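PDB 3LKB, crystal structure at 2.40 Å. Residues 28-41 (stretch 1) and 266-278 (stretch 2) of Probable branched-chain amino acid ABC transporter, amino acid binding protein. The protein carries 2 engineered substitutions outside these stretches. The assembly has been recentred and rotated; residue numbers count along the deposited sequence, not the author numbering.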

# COMPACT_ATOMS: atom_id res chain seq x y z
N GLY A 28 -2.32 9.54 -3.38
CA GLY A 28 -2.60 9.14 -4.75
C GLY A 28 -4.09 9.00 -4.88
O GLY A 28 -4.70 9.46 -5.85
N ALA A 29 -4.71 8.43 -3.86
CA ALA A 29 -6.13 8.15 -3.94
C ALA A 29 -6.93 9.46 -4.08
O ALA A 29 -7.89 9.54 -4.84
CB ALA A 29 -6.57 7.31 -2.66
N ALA A 30 -6.53 10.47 -3.32
CA ALA A 30 -7.21 11.78 -3.37
C ALA A 30 -7.09 12.39 -4.75
O ALA A 30 -8.04 12.98 -5.25
CB ALA A 30 -6.65 12.73 -2.31
N VAL A 31 -5.94 12.24 -5.41
CA VAL A 31 -5.77 12.86 -6.72
C VAL A 31 -6.78 12.21 -7.70
O VAL A 31 -7.49 12.88 -8.45
CB VAL A 31 -4.35 12.69 -7.27
CG1 VAL A 31 -4.29 13.15 -8.68
CG2 VAL A 31 -3.34 13.41 -6.43
N GLU A 32 -6.83 10.88 -7.68
CA GLU A 32 -7.68 10.14 -8.57
C GLU A 32 -9.13 10.51 -8.29
O GLU A 32 -9.88 10.76 -9.21
CB GLU A 32 -7.50 8.65 -8.39
CG GLU A 32 -8.28 7.86 -9.41
CD GLU A 32 -7.90 6.38 -9.46
OE1 GLU A 32 -6.69 6.04 -9.35
OE2 GLU A 32 -8.85 5.57 -9.62
N ASP A 33 -9.50 10.57 -7.01
CA ASP A 33 -10.87 10.90 -6.62
C ASP A 33 -11.34 12.30 -7.03
O ASP A 33 -12.45 12.46 -7.57
CB ASP A 33 -11.10 10.66 -5.12
CG ASP A 33 -11.10 9.19 -4.79
OD1 ASP A 33 -11.04 8.42 -5.78
OD2 ASP A 33 -11.12 8.79 -3.60
N TYR A 34 -10.49 13.26 -6.78
CA TYR A 34 -10.82 14.64 -7.09
C TYR A 34 -10.99 14.82 -8.60
O TYR A 34 -11.91 15.51 -9.06
CB TYR A 34 -9.71 15.53 -6.58
CG TYR A 34 -10.19 16.95 -6.59
CD1 TYR A 34 -11.03 17.37 -5.60
CD2 TYR A 34 -9.79 17.78 -7.62
CE1 TYR A 34 -11.52 18.64 -5.61
CE2 TYR A 34 -10.29 19.07 -7.65
CZ TYR A 34 -11.14 19.48 -6.65
OH TYR A 34 -11.65 20.74 -6.70
N CYS A 35 -10.07 14.20 -9.35
CA CYS A 35 -10.11 14.28 -10.79
C CYS A 35 -11.40 13.67 -11.31
O CYS A 35 -11.99 14.15 -12.29
CB CYS A 35 -8.92 13.57 -11.39
SG CYS A 35 -8.71 13.85 -13.18
N LYS A 36 -11.84 12.62 -10.60
CA LYS A 36 -13.07 11.90 -10.90
C LYS A 36 -14.26 12.80 -10.65
O LYS A 36 -15.18 12.90 -11.46
CB LYS A 36 -13.17 10.68 -9.99
CG LYS A 36 -13.93 9.52 -10.60
CD LYS A 36 -13.14 8.22 -10.53
CE LYS A 36 -12.01 8.20 -11.54
NZ LYS A 36 -11.27 6.90 -11.52
N TRP A 37 -14.24 13.47 -9.47
CA TRP A 37 -15.22 14.48 -9.10
C TRP A 37 -15.24 15.71 -10.05
O TRP A 37 -16.29 16.20 -10.39
CB TRP A 37 -15.03 14.92 -7.64
CG TRP A 37 -16.18 15.67 -7.02
CD1 TRP A 37 -17.34 15.13 -6.50
CD2 TRP A 37 -16.26 17.07 -6.78
NE1 TRP A 37 -18.14 16.13 -5.97
CE2 TRP A 37 -17.50 17.33 -6.14
CE3 TRP A 37 -15.41 18.15 -7.05
CZ2 TRP A 37 -17.92 18.62 -5.80
CZ3 TRP A 37 -15.83 19.46 -6.69
CH2 TRP A 37 -17.08 19.68 -6.07
N ALA A 38 -14.08 16.18 -10.50
CA ALA A 38 -14.05 17.23 -11.53
C ALA A 38 -14.91 16.87 -12.75
O ALA A 38 -15.65 17.70 -13.25
CB ALA A 38 -12.62 17.54 -11.96
N ASN A 39 -14.80 15.63 -13.21
CA ASN A 39 -15.55 15.15 -14.38
C ASN A 39 -17.07 15.07 -14.13
O ASN A 39 -17.85 15.53 -14.98
CB ASN A 39 -15.00 13.79 -14.90
CG ASN A 39 -13.69 13.94 -15.70
OD1 ASN A 39 -13.41 14.98 -16.31
ND2 ASN A 39 -12.89 12.89 -15.70
N GLU A 40 -17.47 14.50 -12.98
CA GLU A 40 -18.87 14.37 -12.58
C GLU A 40 -19.57 15.73 -12.38
O GLU A 40 -20.73 15.86 -12.70
CB GLU A 40 -19.04 13.56 -11.27
CG GLU A 40 -18.14 12.34 -11.10
CD GLU A 40 -18.90 11.00 -11.01
OE1 GLU A 40 -20.15 11.05 -10.75
OE2 GLU A 40 -18.23 9.93 -11.17
N ARG A 41 -18.87 16.71 -11.83
CA ARG A 41 -19.46 18.00 -11.57
C ARG A 41 -19.16 19.02 -12.66
O ARG A 41 -19.56 20.16 -12.56
CB ARG A 41 -18.94 18.54 -10.25
CG ARG A 41 -18.91 17.51 -9.14
CD ARG A 41 -20.29 17.26 -8.49
NE ARG A 41 -21.09 18.48 -8.36
CZ ARG A 41 -22.35 18.60 -8.78
NH1 ARG A 41 -22.97 17.56 -9.35
NH2 ARG A 41 -22.99 19.76 -8.62
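Stretch 2 (266-278) RLQKEIGRKYGRP

A buried carboxylate on one helix can hold an arginine in the segment that follows another, and the contact between residues 28-41 and 266-278 of this probable amino acid binding protein is a clear example. Asp-33, on the first stretch, receives two hydrogen bonds from the guanidinium of Arg-277, together forming a salt bridge. Arg-277 NE donates to Asp-33 OD2 at 2.7 Å with a nearly linear N-H...O angle of 176°, and Arg-277 NH2 donates to Asp-33 OD1 at 3.0 Å with a more bent angle of 147°. Because both carboxylate oxygens are engaged by two nitrogens of the same group, the pairing fixes orientation as well as distance. The guanidinium meets the acid with its edge, which leaves a face free for packing; Ala-29 CB lies over that face, 3.5 Å from Arg-277 NH2.

A second, looser salt bridge stands farther along the first helix, where Glu-40 OE1 and Lys-274 NZ are 3.6 Å apart. Both residues are exposed, and the longer separation suggests a weaker constraint than the one at Asp-33.

These charged pairs belong to two segments that cross almost at right angles. Stretch 1 is helical, continuing a helix that begins earlier in the chain. Stretch 2 enters as a helix and remains one through Lys-274; Tyr-275 is the first residue to leave helical phi/psi. Gly-276 follows with a positive phi of 63°, a value that favours glycine, and the chain then extends through Arg-277 to Pro-278, which occupies the N-cap position of the next helix. The two helix axes approach to 10.0 Å with an angle of 88° between their N-to-C directions. Such a crossing concentrates the helix-to-helix packing around a limited patch, and here the CA atoms of Asp-33 and Ile-271 come within 6.9 Å of each other. The turn after Lys-274 extends the contact, carrying Arg-277 to the acid.

Tyr-275 lies between the two salt bridges. Its ring runs alongside the first helix, with CE2 3.5 Å from Asp-33 O, one face covered by Lys-36 CD, and its hydroxyl OH 3.2 Å from Glu-40 CG. That hydroxyl also comes within 3.2 Å of Trp-37 N, but the angle is too poor for a hydrogen bond; Trp-37 N instead donates to Asp-33 O at 2.8 Å within its own helix.

Around the crossing itself the packing is hydrophobic. Ile-271 and Leu-267, one helical turn apart, both point toward stretch 1 and place methyl groups over the same face of the Trp-37 indole. Ile-271 CD1 sits 3.7 Å from the centroid of the Trp-37 five-membered ring, and Leu-267 CD1 sits 3.9 Å from that of the Trp-37 six-membered ring, both as CH-pi contacts. Tyr-34 closes the patch: its CA-to-CB bond points away, yet its ring reaches back, bringing Tyr-34 CD1 to 4.0 Å from Ile-271 CD1 and Tyr-34 CE1 to 4.1 Å from Leu-267 CD2. In all, the contact buries 643 Å².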

# COMPACT_ATOMS: atom_id res chain seq x y z
N ARG A 266 -15.31 19.14 4.42
CA ARG A 266 -16.63 18.59 4.11
C ARG A 266 -16.60 17.86 2.75
O ARG A 266 -17.05 16.73 2.64
CB ARG A 266 -17.65 19.75 4.12
CG ARG A 266 -18.92 19.52 4.94
CD ARG A 266 -19.28 20.68 5.85
NE ARG A 266 -19.46 21.98 5.18
CZ ARG A 266 -19.07 23.13 5.75
NH1 ARG A 266 -18.49 23.10 6.94
NH2 ARG A 266 -19.23 24.30 5.14
N LEU A 267 -16.03 18.52 1.75
CA LEU A 267 -15.91 17.95 0.41
C LEU A 267 -15.05 16.69 0.36
O LEU A 267 -15.40 15.71 -0.30
CB LEU A 267 -15.37 19.02 -0.56
CG LEU A 267 -15.27 18.60 -2.03
CD1 LEU A 267 -16.71 18.46 -2.51
CD2 LEU A 267 -14.46 19.62 -2.91
N GLN A 268 -13.92 16.70 1.07
CA GLN A 268 -13.09 15.49 1.13
C GLN A 268 -13.93 14.29 1.58
O GLN A 268 -13.85 13.22 0.96
CB GLN A 268 -11.83 15.76 2.00
CG GLN A 268 -11.47 14.75 3.09
CD GLN A 268 -10.11 15.02 3.73
OE1 GLN A 268 -9.57 14.17 4.44
NE2 GLN A 268 -9.57 16.20 3.50
N LYS A 269 -14.76 14.49 2.61
CA LYS A 269 -15.65 13.49 3.20
C LYS A 269 -16.69 12.99 2.19
O LYS A 269 -16.82 11.78 1.94
CB LYS A 269 -16.36 14.08 4.43
CG LYS A 269 -15.76 13.80 5.83
CD LYS A 269 -14.26 13.76 5.84
CE LYS A 269 -13.62 14.54 7.03
NZ LYS A 269 -14.48 14.78 8.28
N GLU A 270 -17.36 13.95 1.57
CA GLU A 270 -18.34 13.69 0.54
C GLU A 270 -17.74 12.90 -0.62
O GLU A 270 -18.30 11.88 -1.03
CB GLU A 270 -18.95 15.02 0.04
CG GLU A 270 -19.86 14.85 -1.19
CD GLU A 270 -20.56 16.16 -1.71
OE1 GLU A 270 -20.33 17.29 -1.21
OE2 GLU A 270 -21.35 16.02 -2.68
N ILE A 271 -16.60 13.36 -1.12
CA ILE A 271 -15.95 12.67 -2.23
C ILE A 271 -15.47 11.28 -1.80
O ILE A 271 -15.67 10.26 -2.48
CB ILE A 271 -14.80 13.54 -2.81
CG1 ILE A 271 -15.39 14.75 -3.58
CG2 ILE A 271 -13.88 12.71 -3.67
CD1 ILE A 271 -14.32 15.73 -4.11
N GLY A 272 -14.89 11.22 -0.61
CA GLY A 272 -14.43 9.94 -0.11
C GLY A 272 -15.55 8.92 -0.02
O GLY A 272 -15.37 7.78 -0.39
N ARG A 273 -16.70 9.30 0.51
CA ARG A 273 -17.77 8.33 0.64
C ARG A 273 -18.31 7.95 -0.72
O ARG A 273 -18.48 6.76 -1.04
CB ARG A 273 -18.86 8.78 1.64
CG ARG A 273 -19.77 9.93 1.23
CD ARG A 273 -21.05 9.47 0.42
NE ARG A 273 -21.83 8.40 1.08
CZ ARG A 273 -22.85 8.59 1.93
NH1 ARG A 273 -23.25 9.81 2.27
NH2 ARG A 273 -23.47 7.52 2.44
N LYS A 274 -18.45 8.97 -1.57
CA LYS A 274 -18.95 8.77 -2.90
C LYS A 274 -18.28 7.60 -3.56
O LYS A 274 -18.98 6.77 -4.11
CB LYS A 274 -18.81 10.03 -3.74
CG LYS A 274 -19.39 9.90 -5.17
CD LYS A 274 -20.26 11.12 -5.59
CE LYS A 274 -20.61 11.08 -7.09
NZ LYS A 274 -21.14 9.73 -7.59
N TYR A 275 -16.94 7.53 -3.53
CA TYR A 275 -16.21 6.48 -4.26
C TYR A 275 -15.80 5.30 -3.37
O TYR A 275 -14.90 4.52 -3.72
CB TYR A 275 -14.99 7.05 -5.04
CG TYR A 275 -15.35 8.20 -5.96
CD1 TYR A 275 -16.26 8.00 -7.04
CD2 TYR A 275 -14.84 9.48 -5.74
CE1 TYR A 275 -16.64 9.06 -7.87
CE2 TYR A 275 -15.19 10.57 -6.59
CZ TYR A 275 -16.11 10.35 -7.65
OH TYR A 275 -16.50 11.37 -8.47
N GLY A 276 -16.46 5.18 -2.22
CA GLY A 276 -16.30 4.04 -1.30
C GLY A 276 -14.90 3.86 -0.71
O GLY A 276 -14.45 2.74 -0.52
N ARG A 277 -14.20 4.96 -0.43
CA ARG A 277 -12.89 4.84 0.20
C ARG A 277 -13.07 4.31 1.62
O ARG A 277 -14.10 4.55 2.24
CB ARG A 277 -12.15 6.18 0.22
CG ARG A 277 -11.78 6.67 -1.17
CD ARG A 277 -10.90 5.67 -1.84
NE ARG A 277 -10.35 6.25 -3.04
CZ ARG A 277 -9.46 5.68 -3.85
NH1 ARG A 277 -8.98 4.45 -3.59
NH2 ARG A 277 -9.07 6.36 -4.91
N PRO A 278 -12.07 3.56 2.12
CA PRO A 278 -12.12 3.15 3.54
C PRO A 278 -12.04 4.36 4.45
O PRO A 278 -11.37 5.36 4.13
CB PRO A 278 -10.89 2.28 3.73
CG PRO A 278 -10.23 2.18 2.40
CD PRO A 278 -10.91 3.02 1.39